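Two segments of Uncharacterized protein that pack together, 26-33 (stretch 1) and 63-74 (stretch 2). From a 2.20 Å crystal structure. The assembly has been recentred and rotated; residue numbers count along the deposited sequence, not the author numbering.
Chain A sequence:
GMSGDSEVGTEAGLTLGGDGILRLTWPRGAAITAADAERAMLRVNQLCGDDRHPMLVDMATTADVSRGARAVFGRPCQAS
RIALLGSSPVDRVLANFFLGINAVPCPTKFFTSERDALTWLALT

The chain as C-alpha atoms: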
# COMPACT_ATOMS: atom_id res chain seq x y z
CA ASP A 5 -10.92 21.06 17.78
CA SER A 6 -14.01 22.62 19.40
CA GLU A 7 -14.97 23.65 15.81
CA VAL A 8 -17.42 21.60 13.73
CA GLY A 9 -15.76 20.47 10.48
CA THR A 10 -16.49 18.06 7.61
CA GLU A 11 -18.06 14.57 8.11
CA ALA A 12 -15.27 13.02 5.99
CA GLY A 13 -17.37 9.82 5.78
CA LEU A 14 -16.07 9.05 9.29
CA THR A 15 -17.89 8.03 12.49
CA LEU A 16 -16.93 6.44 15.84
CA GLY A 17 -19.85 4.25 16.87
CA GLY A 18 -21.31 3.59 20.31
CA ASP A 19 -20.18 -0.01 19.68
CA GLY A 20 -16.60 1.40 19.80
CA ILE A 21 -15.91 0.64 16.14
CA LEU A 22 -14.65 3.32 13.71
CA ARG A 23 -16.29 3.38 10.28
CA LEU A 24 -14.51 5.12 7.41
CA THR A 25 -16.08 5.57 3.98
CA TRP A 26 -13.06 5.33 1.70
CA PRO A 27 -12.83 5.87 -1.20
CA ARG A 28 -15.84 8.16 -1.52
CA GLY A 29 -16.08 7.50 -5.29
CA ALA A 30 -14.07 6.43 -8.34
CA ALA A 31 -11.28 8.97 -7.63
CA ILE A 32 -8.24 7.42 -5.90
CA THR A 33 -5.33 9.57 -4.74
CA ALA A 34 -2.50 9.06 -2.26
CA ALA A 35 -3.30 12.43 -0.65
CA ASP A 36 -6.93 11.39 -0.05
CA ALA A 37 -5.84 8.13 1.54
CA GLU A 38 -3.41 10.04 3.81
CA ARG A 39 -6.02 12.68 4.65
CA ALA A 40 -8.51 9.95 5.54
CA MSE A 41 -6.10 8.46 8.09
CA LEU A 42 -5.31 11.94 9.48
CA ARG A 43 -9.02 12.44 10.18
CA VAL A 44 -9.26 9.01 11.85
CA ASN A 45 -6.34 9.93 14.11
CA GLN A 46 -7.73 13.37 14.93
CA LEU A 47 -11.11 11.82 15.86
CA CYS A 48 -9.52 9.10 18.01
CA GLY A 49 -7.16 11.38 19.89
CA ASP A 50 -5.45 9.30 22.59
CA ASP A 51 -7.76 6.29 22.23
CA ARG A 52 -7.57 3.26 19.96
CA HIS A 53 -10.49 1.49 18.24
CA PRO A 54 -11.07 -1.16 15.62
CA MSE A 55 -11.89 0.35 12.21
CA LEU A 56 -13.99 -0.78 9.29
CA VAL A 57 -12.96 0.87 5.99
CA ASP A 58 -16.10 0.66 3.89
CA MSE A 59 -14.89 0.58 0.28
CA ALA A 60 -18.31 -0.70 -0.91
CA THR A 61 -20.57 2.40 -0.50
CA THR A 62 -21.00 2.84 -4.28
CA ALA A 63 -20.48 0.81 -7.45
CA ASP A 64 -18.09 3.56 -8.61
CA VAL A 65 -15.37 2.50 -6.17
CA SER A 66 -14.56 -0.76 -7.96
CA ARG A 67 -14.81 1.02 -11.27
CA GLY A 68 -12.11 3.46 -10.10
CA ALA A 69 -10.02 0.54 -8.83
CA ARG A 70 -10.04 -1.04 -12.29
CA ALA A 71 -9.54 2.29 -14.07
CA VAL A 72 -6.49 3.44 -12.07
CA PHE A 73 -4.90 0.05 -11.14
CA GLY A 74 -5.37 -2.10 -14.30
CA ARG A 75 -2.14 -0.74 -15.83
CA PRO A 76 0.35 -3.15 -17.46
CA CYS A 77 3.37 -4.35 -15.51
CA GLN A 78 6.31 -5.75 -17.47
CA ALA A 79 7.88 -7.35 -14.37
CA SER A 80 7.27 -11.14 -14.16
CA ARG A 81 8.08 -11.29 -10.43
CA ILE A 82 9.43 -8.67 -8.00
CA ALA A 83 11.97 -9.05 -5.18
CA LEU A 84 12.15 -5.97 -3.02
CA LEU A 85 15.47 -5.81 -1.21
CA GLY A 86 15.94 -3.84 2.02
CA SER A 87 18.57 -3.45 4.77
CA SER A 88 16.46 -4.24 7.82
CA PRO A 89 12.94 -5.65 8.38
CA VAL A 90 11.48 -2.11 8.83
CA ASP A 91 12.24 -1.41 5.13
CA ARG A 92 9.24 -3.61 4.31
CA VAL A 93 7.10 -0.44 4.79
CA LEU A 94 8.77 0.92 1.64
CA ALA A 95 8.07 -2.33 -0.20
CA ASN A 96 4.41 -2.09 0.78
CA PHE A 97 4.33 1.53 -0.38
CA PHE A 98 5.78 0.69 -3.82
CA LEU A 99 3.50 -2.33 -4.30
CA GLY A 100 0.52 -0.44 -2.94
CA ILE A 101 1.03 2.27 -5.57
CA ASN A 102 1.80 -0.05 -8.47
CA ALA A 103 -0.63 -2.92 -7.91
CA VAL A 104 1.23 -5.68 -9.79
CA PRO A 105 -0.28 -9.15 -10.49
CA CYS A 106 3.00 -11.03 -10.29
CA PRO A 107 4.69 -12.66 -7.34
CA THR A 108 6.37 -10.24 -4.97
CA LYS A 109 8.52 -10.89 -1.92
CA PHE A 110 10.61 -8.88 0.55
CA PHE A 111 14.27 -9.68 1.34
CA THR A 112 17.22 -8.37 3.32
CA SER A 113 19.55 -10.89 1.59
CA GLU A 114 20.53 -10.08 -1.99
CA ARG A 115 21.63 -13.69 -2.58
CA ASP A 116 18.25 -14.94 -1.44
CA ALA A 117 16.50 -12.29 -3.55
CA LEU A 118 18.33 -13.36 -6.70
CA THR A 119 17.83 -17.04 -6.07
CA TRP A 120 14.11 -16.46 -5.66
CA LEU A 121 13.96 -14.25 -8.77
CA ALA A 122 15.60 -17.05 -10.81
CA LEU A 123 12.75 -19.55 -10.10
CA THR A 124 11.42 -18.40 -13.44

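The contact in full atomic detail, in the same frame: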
# COMPACT_ATOMS: atom_id res chain seq x y z
N TRP A 26 -14.22 5.07 2.53
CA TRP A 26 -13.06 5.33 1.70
C TRP A 26 -12.94 4.20 0.68
O TRP A 26 -12.99 3.05 1.06
CB TRP A 26 -11.74 5.44 2.50
CG TRP A 26 -10.63 5.82 1.57
CD1 TRP A 26 -10.27 7.08 1.18
CD2 TRP A 26 -9.81 4.92 0.80
NE1 TRP A 26 -9.27 7.02 0.25
CE2 TRP A 26 -8.97 5.70 -0.00
CE3 TRP A 26 -9.70 3.52 0.73
CZ2 TRP A 26 -8.02 5.14 -0.87
CZ3 TRP A 26 -8.76 2.96 -0.14
CH2 TRP A 26 -7.93 3.77 -0.92
N PRO A 27 -12.78 4.53 -0.62
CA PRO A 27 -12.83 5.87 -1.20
C PRO A 27 -14.28 6.32 -1.29
O PRO A 27 -15.19 5.49 -1.20
CB PRO A 27 -12.22 5.68 -2.60
CG PRO A 27 -11.80 4.30 -2.68
CD PRO A 27 -12.54 3.53 -1.65
N ARG A 28 -14.49 7.62 -1.44
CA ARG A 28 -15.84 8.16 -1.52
C ARG A 28 -16.46 7.90 -2.90
O ARG A 28 -17.69 7.80 -3.01
CB ARG A 28 -15.82 9.66 -1.19
CG ARG A 28 -15.36 9.98 0.24
CD ARG A 28 -16.44 9.71 1.30
N GLY A 29 -15.62 7.81 -3.93
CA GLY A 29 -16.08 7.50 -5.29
C GLY A 29 -15.04 6.77 -6.12
O GLY A 29 -14.28 5.95 -5.60
N ALA A 30 -15.01 7.07 -7.42
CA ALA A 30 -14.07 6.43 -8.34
C ALA A 30 -12.70 7.11 -8.36
O ALA A 30 -11.76 6.58 -8.96
CB ALA A 30 -14.65 6.39 -9.73
N ALA A 31 -12.57 8.27 -7.70
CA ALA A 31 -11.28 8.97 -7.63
C ALA A 31 -10.42 8.35 -6.53
O ALA A 31 -10.90 8.17 -5.41
CB ALA A 31 -11.48 10.46 -7.37
N ILE A 32 -9.18 8.00 -6.86
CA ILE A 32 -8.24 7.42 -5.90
C ILE A 32 -6.93 8.18 -5.92
O ILE A 32 -6.19 8.08 -6.89
CB ILE A 32 -7.92 5.93 -6.20
CG1 ILE A 32 -9.18 5.07 -6.11
CG2 ILE A 32 -6.86 5.42 -5.22
CD1 ILE A 32 -9.56 4.42 -7.41
N THR A 33 -6.62 8.92 -4.86
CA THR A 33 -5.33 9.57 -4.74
C THR A 33 -4.63 9.21 -3.44
O THR A 33 -5.27 8.86 -2.46
CB THR A 33 -5.43 11.13 -4.88
OG1 THR A 33 -5.88 11.70 -3.64
CG2 THR A 33 -6.37 11.53 -6.03
N ALA A 63 -21.02 1.63 -6.37
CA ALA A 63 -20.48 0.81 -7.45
C ALA A 63 -19.31 1.49 -8.17
O ALA A 63 -18.55 0.83 -8.88
CB ALA A 63 -21.58 0.46 -8.43
N ASP A 64 -19.16 2.79 -7.98
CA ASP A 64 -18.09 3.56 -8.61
C ASP A 64 -16.71 3.35 -8.00
O ASP A 64 -15.70 3.70 -8.62
CB ASP A 64 -18.44 5.05 -8.59
CG ASP A 64 -19.72 5.36 -9.32
OD1 ASP A 64 -20.09 4.58 -10.25
OD2 ASP A 64 -20.37 6.37 -8.97
N VAL A 65 -16.65 2.78 -6.80
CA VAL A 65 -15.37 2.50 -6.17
C VAL A 65 -14.61 1.44 -6.97
O VAL A 65 -13.44 1.64 -7.32
CB VAL A 65 -15.52 2.09 -4.70
CG1 VAL A 65 -14.21 1.59 -4.15
CG2 VAL A 65 -16.03 3.28 -3.87
N SER A 66 -15.26 0.32 -7.28
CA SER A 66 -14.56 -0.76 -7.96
C SER A 66 -14.20 -0.33 -9.36
O SER A 66 -13.15 -0.72 -9.89
CB SER A 66 -15.39 -2.05 -7.99
OG SER A 66 -15.43 -2.65 -6.70
N ARG A 67 -15.06 0.49 -9.95
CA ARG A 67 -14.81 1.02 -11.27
C ARG A 67 -13.57 1.91 -11.31
O ARG A 67 -12.81 1.86 -12.26
CB ARG A 67 -16.07 1.74 -11.78
CG ARG A 67 -17.17 0.74 -12.19
CD ARG A 67 -18.57 1.32 -12.02
NE ARG A 67 -19.62 0.30 -12.05
CZ ARG A 67 -20.91 0.55 -11.87
NH1 ARG A 67 -21.32 1.78 -11.64
NH2 ARG A 67 -21.81 -0.44 -11.93
N GLY A 68 -13.35 2.69 -10.25
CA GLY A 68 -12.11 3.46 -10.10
C GLY A 68 -10.92 2.55 -9.89
O GLY A 68 -9.84 2.80 -10.42
N ALA A 69 -11.10 1.49 -9.11
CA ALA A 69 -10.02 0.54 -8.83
C ALA A 69 -9.48 -0.01 -10.14
O ALA A 69 -8.27 0.01 -10.38
CB ALA A 69 -10.51 -0.61 -7.94
N ARG A 70 -10.39 -0.47 -10.99
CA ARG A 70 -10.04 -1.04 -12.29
C ARG A 70 -9.43 -0.01 -13.24
O ARG A 70 -8.53 -0.33 -14.02
CB ARG A 70 -11.26 -1.64 -12.97
CG ARG A 70 -11.99 -2.68 -12.20
CD ARG A 70 -12.90 -3.47 -13.12
NE ARG A 70 -14.25 -3.57 -12.60
CZ ARG A 70 -15.27 -2.77 -12.95
NH1 ARG A 70 -15.12 -1.80 -13.85
NH2 ARG A 70 -16.46 -2.96 -12.40
N ALA A 71 -9.97 1.21 -13.21
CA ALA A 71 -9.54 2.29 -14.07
C ALA A 71 -8.13 2.76 -13.74
O ALA A 71 -7.33 2.94 -14.65
CB ALA A 71 -10.53 3.48 -14.00
N VAL A 72 -7.82 2.97 -12.46
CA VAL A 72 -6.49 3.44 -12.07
C VAL A 72 -5.43 2.34 -11.88
O VAL A 72 -4.24 2.60 -12.08
CB VAL A 72 -6.49 4.36 -10.80
CG1 VAL A 72 -7.55 5.48 -10.92
CG2 VAL A 72 -6.68 3.56 -9.53
N PHE A 73 -5.85 1.13 -11.50
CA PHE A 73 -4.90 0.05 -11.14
C PHE A 73 -4.79 -1.11 -12.14
O PHE A 73 -4.07 -2.07 -11.88
CB PHE A 73 -5.23 -0.54 -9.76
CG PHE A 73 -5.03 0.41 -8.61
CD1 PHE A 73 -3.76 0.80 -8.23
CD2 PHE A 73 -6.10 0.87 -7.86
CE1 PHE A 73 -3.57 1.65 -7.15
CE2 PHE A 73 -5.91 1.71 -6.78
CZ PHE A 73 -4.64 2.10 -6.42
N GLY A 74 -5.46 -1.03 -13.28
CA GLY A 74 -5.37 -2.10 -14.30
C GLY A 74 -4.17 -1.99 -15.24
O GLY A 74 -4.07 -2.75 -16.20

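The backbone of an irregular segment lies almost directly against a helix here, and a glycine in the helix makes this possible. The CA atoms of Ala30 and Gly68 are 4.0 Å apart, far closer than helix and loop normally come when side chains stand between them. The carbonyl oxygen of Ala30 rests on the bare CA of Gly68, with Ala30 O to Gly68 CA at 3.3 Å, and the angle of 135° at the hydrogen fits a CA-H...O contact. A side chain at this position would point toward the loop: an ideally placed CB on Gly68 would lie 2.2 Å from Ala30 O, a clash, and a tight 3.1 Å from Ile32 CD1. The general principle is that a glycine on the contacting side of a helix turns a site normally filled by a side chain into a surface on which another backbone can rest.

No hydrogen bond crosses between the stretches; the contact rests on shape and van der Waals packing, and buries 396 Å² of surface with both sides summed. The polar backbone groups of the helix are largely occupied within it, through bonds such as Gly68 N to Asp64 O at 3.0 Å and Val72 N to Gly68 O at 2.9 Å.

Ile32 has the largest covered area, 84 Å². Its CA-to-CB bond points toward the helix, and chi1 in the m well helps to set its branches against different parts of that surface. CD1 reaches into the space left by the glycine, lying 3.4 Å from Gly68 C, and also meets Val72, with Ile32 CD1 to Val72 CG2 at 3.7 Å. The other branch, CG2, approaches the ring of Phe73 obliquely, with Ile32 CG2 to Phe73 CE2 at 4.1 Å. Although the CA-to-CB bond of Phe73 points sideways, its long side chain brings the ring nearer to the loop. A branched aliphatic residue suits this place because it can touch the glycine, Val72 and the aromatic ring together.

Val65, nearer the start of the helix, packs against Pro27 and Gly29. It is buried, with chi1 in the t well, and its two methyl groups meet different features of Pro27: Val65 CG1 packs on Pro27 CD at 3.6 Å, while Val65 CG2 lies 3.6 Å from Pro27 O. The proline follows a cis peptide bond and offers a compact, apolar ring to the valine. The same CG2 of Val65 also comes within 3.6 Å of Gly29 O, so a single methyl group touches two loop carbonyls.

Near the beginning of the helix, Ala30 CB lies a tight 3.1 Å from Asp64 O; its CA-to-CB bond points sideways, and as alanine it adds nothing beyond this methyl. The carboxylate of Asp64 is engaged within its own stretch, forming a salt bridge with Arg67 through a weak hydrogen bond, Arg67 NH1 to Asp64 OD1 at 3.4 Å.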